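Local coordinates for RhCC (Rhodococcus jostii, PDB 4U5R), which probably acts as a cofactor-independent oxygenase of the tautomerase superfamily and can bind a magnesium ion, at residues Y2-P8 / F61-D67. The protein carries 1 engineered substitution. Residues are numbered along the deposited sequence; the frame is centred on the assembly and turned at random.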
loop_
_atom_site.group_PDB
_atom_site.type_symbol
_atom_site.label_atom_id
_atom_site.label_comp_id
_atom_site.label_asym_id
_atom_site.label_seq_id
_atom_site.Cartn_x
_atom_site.Cartn_y
_atom_site.Cartn_z
ATOM N N TYR B 2 -0.024 -0.622 -10.493
ATOM C CA TYR B 2 0.954 -1.167 -9.571
ATOM C C TYR B 2 0.372 -2.383 -8.877
ATOM O O TYR B 2 -0.504 -2.236 -8.038
ATOM C CB TYR B 2 1.329 -0.080 -8.568
ATOM C CG TYR B 2 2.157 -0.506 -7.397
ATOM C CD1 TYR B 2 3.528 -0.679 -7.524
ATOM C CD2 TYR B 2 1.581 -0.665 -6.142
ATOM C CE1 TYR B 2 4.299 -1.035 -6.425
ATOM C CE2 TYR B 2 2.337 -1.030 -5.044
ATOM C CZ TYR B 2 3.702 -1.214 -5.200
ATOM O OH TYR B 2 4.490 -1.558 -4.125
ATOM N N TRP B 3 0.847 -3.577 -9.234
ATOM C CA TRP B 3 0.310 -4.816 -8.663
ATOM C C TRP B 3 1.274 -5.483 -7.700
ATOM O O TRP B 3 2.467 -5.610 -7.983
ATOM C CB TRP B 3 -0.021 -5.830 -9.759
ATOM C CG TRP B 3 -1.219 -5.557 -10.592
ATOM C CD1 TRP B 3 -1.468 -4.446 -11.359
ATOM C CD2 TRP B 3 -2.309 -6.450 -10.809
ATOM N NE1 TRP B 3 -2.673 -4.588 -12.008
ATOM C CE2 TRP B 3 -3.205 -5.812 -11.688
ATOM C CE3 TRP B 3 -2.629 -7.720 -10.316
ATOM C CZ2 TRP B 3 -4.399 -6.407 -12.102
ATOM C CZ3 TRP B 3 -3.815 -8.318 -10.736
ATOM C CH2 TRP B 3 -4.689 -7.652 -11.608
ATOM N N GLU B 4 0.739 -5.932 -6.573
ATOM C CA GLU B 4 1.468 -6.781 -5.655
ATOM C C GLU B 4 0.792 -8.127 -5.580
ATOM O O GLU B 4 -0.396 -8.186 -5.301
ATOM C CB GLU B 4 1.496 -6.175 -4.273
ATOM C CG GLU B 4 2.350 -4.954 -4.112
ATOM C CD GLU B 4 2.168 -4.368 -2.732
ATOM O OE1 GLU B 4 1.032 -3.952 -2.414
ATOM O OE2 GLU B 4 3.137 -4.374 -1.950
ATOM N N ILE B 5 1.544 -9.202 -5.795
ATOM C CA ILE B 5 0.989 -10.538 -5.650
ATOM C C ILE B 5 1.788 -11.313 -4.616
ATOM O O ILE B 5 2.954 -11.634 -4.823
ATOM C CB ILE B 5 0.957 -11.267 -7.015
ATOM C CG1 ILE B 5 0.139 -10.427 -8.008
ATOM C CG2 ILE B 5 0.375 -12.668 -6.869
ATOM C CD1 ILE B 5 0.009 -11.013 -9.395
ATOM N N PHE B 6 1.157 -11.553 -3.475
ATOM C CA PHE B 6 1.763 -12.266 -2.358
ATOM C C PHE B 6 1.395 -13.733 -2.438
ATOM O O PHE B 6 0.224 -14.069 -2.346
ATOM C CB PHE B 6 1.271 -11.688 -1.028
ATOM C CG PHE B 6 1.636 -10.250 -0.808
ATOM C CD1 PHE B 6 2.826 -9.918 -0.186
ATOM C CD2 PHE B 6 0.758 -9.233 -1.166
ATOM C CE1 PHE B 6 3.152 -8.596 0.055
ATOM C CE2 PHE B 6 1.081 -7.907 -0.938
ATOM C CZ PHE B 6 2.283 -7.586 -0.335
ATOM N N THR B 7 2.386 -14.605 -2.615
ATOM C CA THR B 7 2.150 -16.043 -2.821
ATOM C C THR B 7 2.869 -16.932 -1.809
ATOM O O THR B 7 3.881 -16.524 -1.239
ATOM C CB THR B 7 2.639 -16.509 -4.209
ATOM O OG1 THR B 7 4.072 -16.529 -4.220
ATOM C CG2 THR B 7 2.135 -15.593 -5.309
ATOM N N PRO B 8 2.368 -18.163 -1.604
ATOM C CA PRO B 8 3.205 -19.157 -0.933
ATOM C C PRO B 8 4.549 -19.220 -1.625
ATOM O O PRO B 8 4.583 -19.094 -2.854
ATOM C CB PRO B 8 2.432 -20.466 -1.128
ATOM C CG PRO B 8 1.016 -20.045 -1.268
ATOM C CD PRO B 8 1.044 -18.702 -1.968
ATOM N N PHE B 61 -2.619 -19.472 0.299
ATOM C CA PHE B 61 -3.385 -18.257 0.082
ATOM C C PHE B 61 -2.591 -17.227 -0.720
ATOM O O PHE B 61 -1.439 -16.927 -0.390
ATOM C CB PHE B 61 -3.817 -17.690 1.440
ATOM C CG PHE B 61 -4.782 -16.535 1.351
ATOM C CD1 PHE B 61 -6.144 -16.753 1.217
ATOM C CD2 PHE B 61 -4.325 -15.231 1.428
ATOM C CE1 PHE B 61 -7.037 -15.683 1.138
ATOM C CE2 PHE B 61 -5.209 -14.163 1.356
ATOM C CZ PHE B 61 -6.561 -14.389 1.207
ATOM N N VAL B 62 -3.211 -16.715 -1.783
ATOM C CA VAL B 62 -2.612 -15.673 -2.610
ATOM C C VAL B 62 -3.358 -14.354 -2.382
ATOM O O VAL B 62 -4.564 -14.260 -2.607
ATOM C CB VAL B 62 -2.633 -16.062 -4.111
ATOM C CG1 VAL B 62 -2.075 -14.915 -4.957
ATOM C CG2 VAL B 62 -1.836 -17.349 -4.343
ATOM N N ARG B 63 -2.647 -13.333 -1.918
ATOM C CA ARG B 63 -3.257 -12.019 -1.697
ATOM C C ARG B 63 -2.763 -11.025 -2.742
ATOM O O ARG B 63 -1.554 -10.841 -2.898
ATOM C CB ARG B 63 -2.941 -11.527 -0.272
ATOM C CG ARG B 63 -3.758 -10.324 0.216
ATOM C CD ARG B 63 -5.247 -10.622 0.104
ATOM N NE ARG B 63 -6.049 -9.600 0.765
ATOM C CZ ARG B 63 -6.482 -8.472 0.208
ATOM N NH1 ARG B 63 -6.165 -8.152 -1.048
ATOM N NH2 ARG B 63 -7.219 -7.646 0.941
ATOM N N ILE B 64 -3.697 -10.379 -3.445
ATOM C CA ILE B 64 -3.368 -9.425 -4.510
ATOM C C ILE B 64 -3.867 -8.029 -4.145
ATOM O O ILE B 64 -4.998 -7.869 -3.684
ATOM C CB ILE B 64 -4.003 -9.825 -5.864
ATOM C CG1 ILE B 64 -3.683 -11.282 -6.237
ATOM C CG2 ILE B 64 -3.611 -8.803 -6.947
ATOM C CD1 ILE B 64 -4.884 -12.224 -6.016
ATOM N N ARG B 65 -3.024 -7.020 -4.331
ATOM C CA ARG B 65 -3.433 -5.637 -4.093
ATOM C C ARG B 65 -2.892 -4.771 -5.209
ATOM O O ARG B 65 -1.761 -4.937 -5.597
ATOM C CB ARG B 65 -2.922 -5.132 -2.740
ATOM C CG ARG B 65 -3.351 -3.706 -2.432
ATOM C CD ARG B 65 -2.488 -3.055 -1.352
ATOM N NE ARG B 65 -3.080 -1.767 -0.999
ATOM C CZ ARG B 65 -2.911 -0.655 -1.699
ATOM N NH1 ARG B 65 -2.133 -0.657 -2.779
ATOM N NH2 ARG B 65 -3.521 0.461 -1.315
ATOM N N LEU B 66 -3.666 -3.824 -5.710
ATOM C CA LEU B 66 -3.136 -2.986 -6.771
ATOM C C LEU B 66 -3.579 -1.555 -6.626
ATOM O O LEU B 66 -4.662 -1.315 -6.129
ATOM C CB LEU B 66 -3.536 -3.569 -8.129
ATOM C CG LEU B 66 -5.008 -3.846 -8.461
ATOM C CD1 LEU B 66 -5.369 -3.448 -9.886
ATOM C CD2 LEU B 66 -5.335 -5.308 -8.206
ATOM N N ASP B 67 -2.696 -0.616 -6.984
ATOM C CA ASP B 67 -3.079 0.782 -7.204
ATOM C C ASP B 67 -3.313 1.073 -8.674
ATOM O O ASP B 67 -2.545 0.630 -9.536
ATOM C CB ASP B 67 -1.997 1.757 -6.714
ATOM C CG ASP B 67 -1.807 1.753 -5.201
ATOM O OD1 ASP B 67 -2.760 1.523 -4.439
ATOM O OD2 ASP B 67 -0.678 2.037 -4.763
HETATM O O HOH W 1 -0.445 -2.671 -4.170
#
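W3 has CG anti to its carbonyl carbon (chi1 -73°), which lays the indole over L66. L66 in turn has CG between its backbone N and carbonyl carbon (chi1 55°), which puts CD2 over the six-membered ring and CD1 close to NE1, just past the ring outline. The two residues are a non-hydrogen-bonded pair of antiparallel strands 2-8 and 61-67. These are the central strands of the four-stranded sheet built from the beta-alpha-beta units of the tautomerase superfamily. L66 CB lies 3.9 Å from the centroid of the five-membered ring of W3, a CH-pi contact over the face. I64 CG2 meets W3 CE3 at 3.7 Å. W3 NE1 forms a hydrogen bond with Y28 OH of helix 14-32. With W3 cut back to an alanine, a gap above L66 and I64 is likely, and the Y28 hydroxyl would probably lose its NE1 partner.

Y2-D67, E4-R65 and F6-R63 are the hydrogen-bonded pairs, each with two backbone bonds. Their side chains share the other face. There E4 and R65 run side by side, their carboxylate and guanidinium planes 77° apart. E4 OE1 also hydrogen-bonds a Tris molecule, probably from the crystallisation liquor, and E4 OE2 forms a salt bridge with K44. R65 NH1 forms a salt bridge with D67 OD1 at 2.8 Å. R65 NE pairs likewise with D67 of the second subunit, and D67 OD2 with R65 of the third, tying the trimer together. D67 also packs on A106, an engineered residue at a magnesium-binding position; this chain holds no magnesium. One water joins the strands: it donates to E4 OE1 at 2.6 Å and accepts from R65 NH1 at 3.0 Å.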